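Long-range contact in sialidase B (Streptococcus pneumoniae TIGR4, PDB 4XIO), which cleaves terminal sialic acid from the glycans of glycoproteins, glycolipids and oligosaccharides as an exo-sialidase of glycosyl hydrolase family 33: residues K259-E264 against V406-S411. The protein carries 1 engineered substitution. Sequence-based numbering, arbitrary orientation.
Sequences KFNDYE and VFYKDS
D262 lays its carboxylate almost flat against the ring of Y408, the two planes only 14° apart. The methylene does the central touching: CB stands over the middle of the ring, 3.3 Å from the centroid of Y408 and nearly on its normal, a CH-pi contact. The carboxylate follows toward one side of the ring, where OD1 of D262 comes within 3.2 Å of CE1 of Y408. With chi1 at 48°, CG of D262 is tucked between its own backbone N and carbonyl carbon, which lays the acid along the ring. The other oxygen, OD2, accepts a hydrogen bond from the backbone N of A285 and another from a water that in turn takes the N-H of K409.

OH of Y408 reaches across to the opposing loop and accepts the backbone N-H of N261, 2.8 Å from its N, in a fairly straight bond (161°). A second water joins the same OH to ND2 of N261. F260 sets CD1 against the edge of the Y408 ring at CE1, 3.6 Å away, while CZ of F260 rests on CB of F407 at 3.8 Å. The three rings form a small aromatic cluster; F287 stacks on F260, and V307 of strand 301-308 touches both F260 and F407. Farther out, a third water links the hydroxyl of Y263 to NZ of K409.

Thus the propeller loop after strand 255-256 meets the loop, with its type I turn from Y408 to S411, that connects two strands of the antiparallel sheet running from 324-327 to 413-414, away from the annotated active-site residues. Two hydrogen bonds at OD2 of D262 probably stabilise its negative charge, consistent with an ionised carboxylate lying on an aromatic face in this buried contact.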
loop_
_atom_site.group_PDB
_atom_site.type_symbol
_atom_site.label_atom_id
_atom_site.label_comp_id
_atom_site.label_asym_id
_atom_site.label_seq_id
_atom_site.Cartn_x
_atom_site.Cartn_y
_atom_site.Cartn_z
ATOM N N LYS A 259 12.689 11.883 -0.804
ATOM C CA LYS A 259 12.724 11.737 0.647
ATOM C C LYS A 259 12.895 13.092 1.326
ATOM O O LYS A 259 13.546 14.001 0.782
ATOM C CB LYS A 259 13.852 10.769 1.062
ATOM C CG LYS A 259 15.148 11.447 1.462
ATOM C CD LYS A 259 16.116 10.467 2.126
ATOM C CE LYS A 259 15.550 9.883 3.409
ATOM N NZ LYS A 259 15.769 10.748 4.634
ATOM N N PHE A 260 12.303 13.229 2.508
ATOM C CA PHE A 260 12.509 14.413 3.348
ATOM C C PHE A 260 13.187 13.948 4.643
ATOM O O PHE A 260 13.074 12.775 5.018
ATOM C CB PHE A 260 11.169 15.089 3.686
ATOM C CG PHE A 260 10.625 15.998 2.606
ATOM C CD1 PHE A 260 11.418 16.984 2.025
ATOM C CD2 PHE A 260 9.307 15.868 2.181
ATOM C CE1 PHE A 260 10.891 17.835 1.038
ATOM C CE2 PHE A 260 8.778 16.701 1.204
ATOM C CZ PHE A 260 9.569 17.688 0.630
ATOM N N ASN A 261 13.891 14.858 5.319
ATOM C CA ASN A 261 14.682 14.507 6.497
ATOM C C ASN A 261 14.206 15.200 7.768
ATOM O O ASN A 261 14.874 15.102 8.807
ATOM C CB ASN A 261 16.161 14.893 6.287
ATOM C CG ASN A 261 16.720 14.427 4.957
ATOM O OD1 ASN A 261 16.605 13.260 4.595
ATOM N ND2 ASN A 261 17.345 15.348 4.221
ATOM N N ASP A 262 13.083 15.912 7.692
ATOM C CA ASP A 262 12.631 16.701 8.834
ATOM C C ASP A 262 12.186 15.829 10.002
ATOM O O ASP A 262 12.268 16.246 11.167
ATOM C CB ASP A 262 11.545 17.728 8.460
ATOM C CG ASP A 262 10.405 17.141 7.622
ATOM O OD1 ASP A 262 10.659 16.321 6.711
ATOM O OD2 ASP A 262 9.236 17.540 7.858
ATOM N N TYR A 263 11.712 14.631 9.677
ATOM C CA TYR A 263 11.437 13.600 10.686
ATOM C C TYR A 263 12.292 12.375 10.395
ATOM O O TYR A 263 12.595 12.075 9.233
ATOM C CB TYR A 263 9.949 13.216 10.686
ATOM C CG TYR A 263 9.054 14.146 11.492
ATOM C CD1 TYR A 263 8.981 15.503 11.196
ATOM C CD2 TYR A 263 8.271 13.659 12.531
ATOM C CE1 TYR A 263 8.167 16.361 11.933
ATOM C CE2 TYR A 263 7.442 14.506 13.271
ATOM C CZ TYR A 263 7.393 15.851 12.963
ATOM O OH TYR A 263 6.583 16.703 13.693
ATOM N N GLU A 264 12.681 11.675 11.457
ATOM C CA GLU A 264 13.455 10.440 11.350
ATOM C C GLU A 264 12.662 9.351 10.614
ATOM O O GLU A 264 11.442 9.273 10.733
ATOM C CB GLU A 264 13.793 9.947 12.760
ATOM C CG GLU A 264 14.693 8.709 12.815
ATOM C CD GLU A 264 14.868 8.169 14.226
ATOM O OE1 GLU A 264 14.218 8.688 15.160
ATOM O OE2 GLU A 264 15.657 7.216 14.399
ATOM N N VAL A 406 12.562 24.292 2.682
ATOM C CA VAL A 406 11.390 25.177 2.680
ATOM C C VAL A 406 10.053 24.448 2.860
ATOM O O VAL A 406 9.007 25.074 3.069
ATOM C CB VAL A 406 11.343 26.099 1.425
ATOM C CG1 VAL A 406 12.549 27.037 1.405
ATOM C CG2 VAL A 406 11.310 25.269 0.148
ATOM N N PHE A 407 10.089 23.122 2.798
ATOM C CA PHE A 407 8.884 22.326 3.022
ATOM C C PHE A 407 8.732 21.924 4.496
ATOM O O PHE A 407 7.779 21.226 4.863
ATOM C CB PHE A 407 8.894 21.083 2.123
ATOM C CG PHE A 407 8.515 21.371 0.702
ATOM C CD1 PHE A 407 9.471 21.805 -0.212
ATOM C CD2 PHE A 407 7.199 21.220 0.281
ATOM C CE1 PHE A 407 9.117 22.090 -1.529
ATOM C CE2 PHE A 407 6.833 21.502 -1.032
ATOM C CZ PHE A 407 7.797 21.936 -1.940
ATOM N N TYR A 408 9.658 22.378 5.340
ATOM C CA TYR A 408 9.701 21.942 6.743
ATOM C C TYR A 408 8.982 22.879 7.713
ATOM O O TYR A 408 8.891 24.089 7.479
ATOM C CB TYR A 408 11.146 21.806 7.218
ATOM C CG TYR A 408 11.944 20.680 6.589
ATOM C CD1 TYR A 408 11.367 19.788 5.688
ATOM C CD2 TYR A 408 13.276 20.499 6.926
ATOM C CE1 TYR A 408 12.116 18.745 5.125
ATOM C CE2 TYR A 408 14.040 19.468 6.374
ATOM C CZ TYR A 408 13.450 18.595 5.475
ATOM O OH TYR A 408 14.203 17.579 4.933
ATOM N N LYS A 409 8.504 22.308 8.818
ATOM C CA LYS A 409 7.844 23.076 9.870
ATOM C C LYS A 409 8.787 24.096 10.521
ATOM O O LYS A 409 8.382 25.208 10.851
ATOM C CB LYS A 409 7.291 22.114 10.929
ATOM C CG LYS A 409 6.630 22.788 12.129
ATOM C CD LYS A 409 6.034 21.725 13.042
ATOM C CE LYS A 409 5.668 22.300 14.398
ATOM N NZ LYS A 409 4.934 21.287 15.208
ATOM N N ASP A 410 10.049 23.719 10.706
ATOM C CA ASP A 410 10.988 24.572 11.428
ATOM C C ASP A 410 11.752 25.543 10.525
ATOM O O ASP A 410 12.639 26.260 10.991
ATOM C CB ASP A 410 11.994 23.715 12.210
ATOM C CG ASP A 410 11.366 22.989 13.401
ATOM O OD1 ASP A 410 10.132 23.044 13.574
ATOM O OD2 ASP A 410 12.130 22.342 14.154
ATOM N N SER A 411 11.433 25.557 9.236
ATOM C CA SER A 411 12.191 26.394 8.295
ATOM C C SER A 411 11.914 27.895 8.468
ATOM O O SER A 411 10.776 28.310 8.738
ATOM C CB SER A 411 11.906 25.979 6.845
ATOM O OG SER A 411 12.598 26.818 5.928
HETATM O O HOH W 1 16.835 18.271 4.888
HETATM O O HOH W 2 8.698 19.500 9.410
HETATM O O HOH W 3 6.229 18.926 15.380
#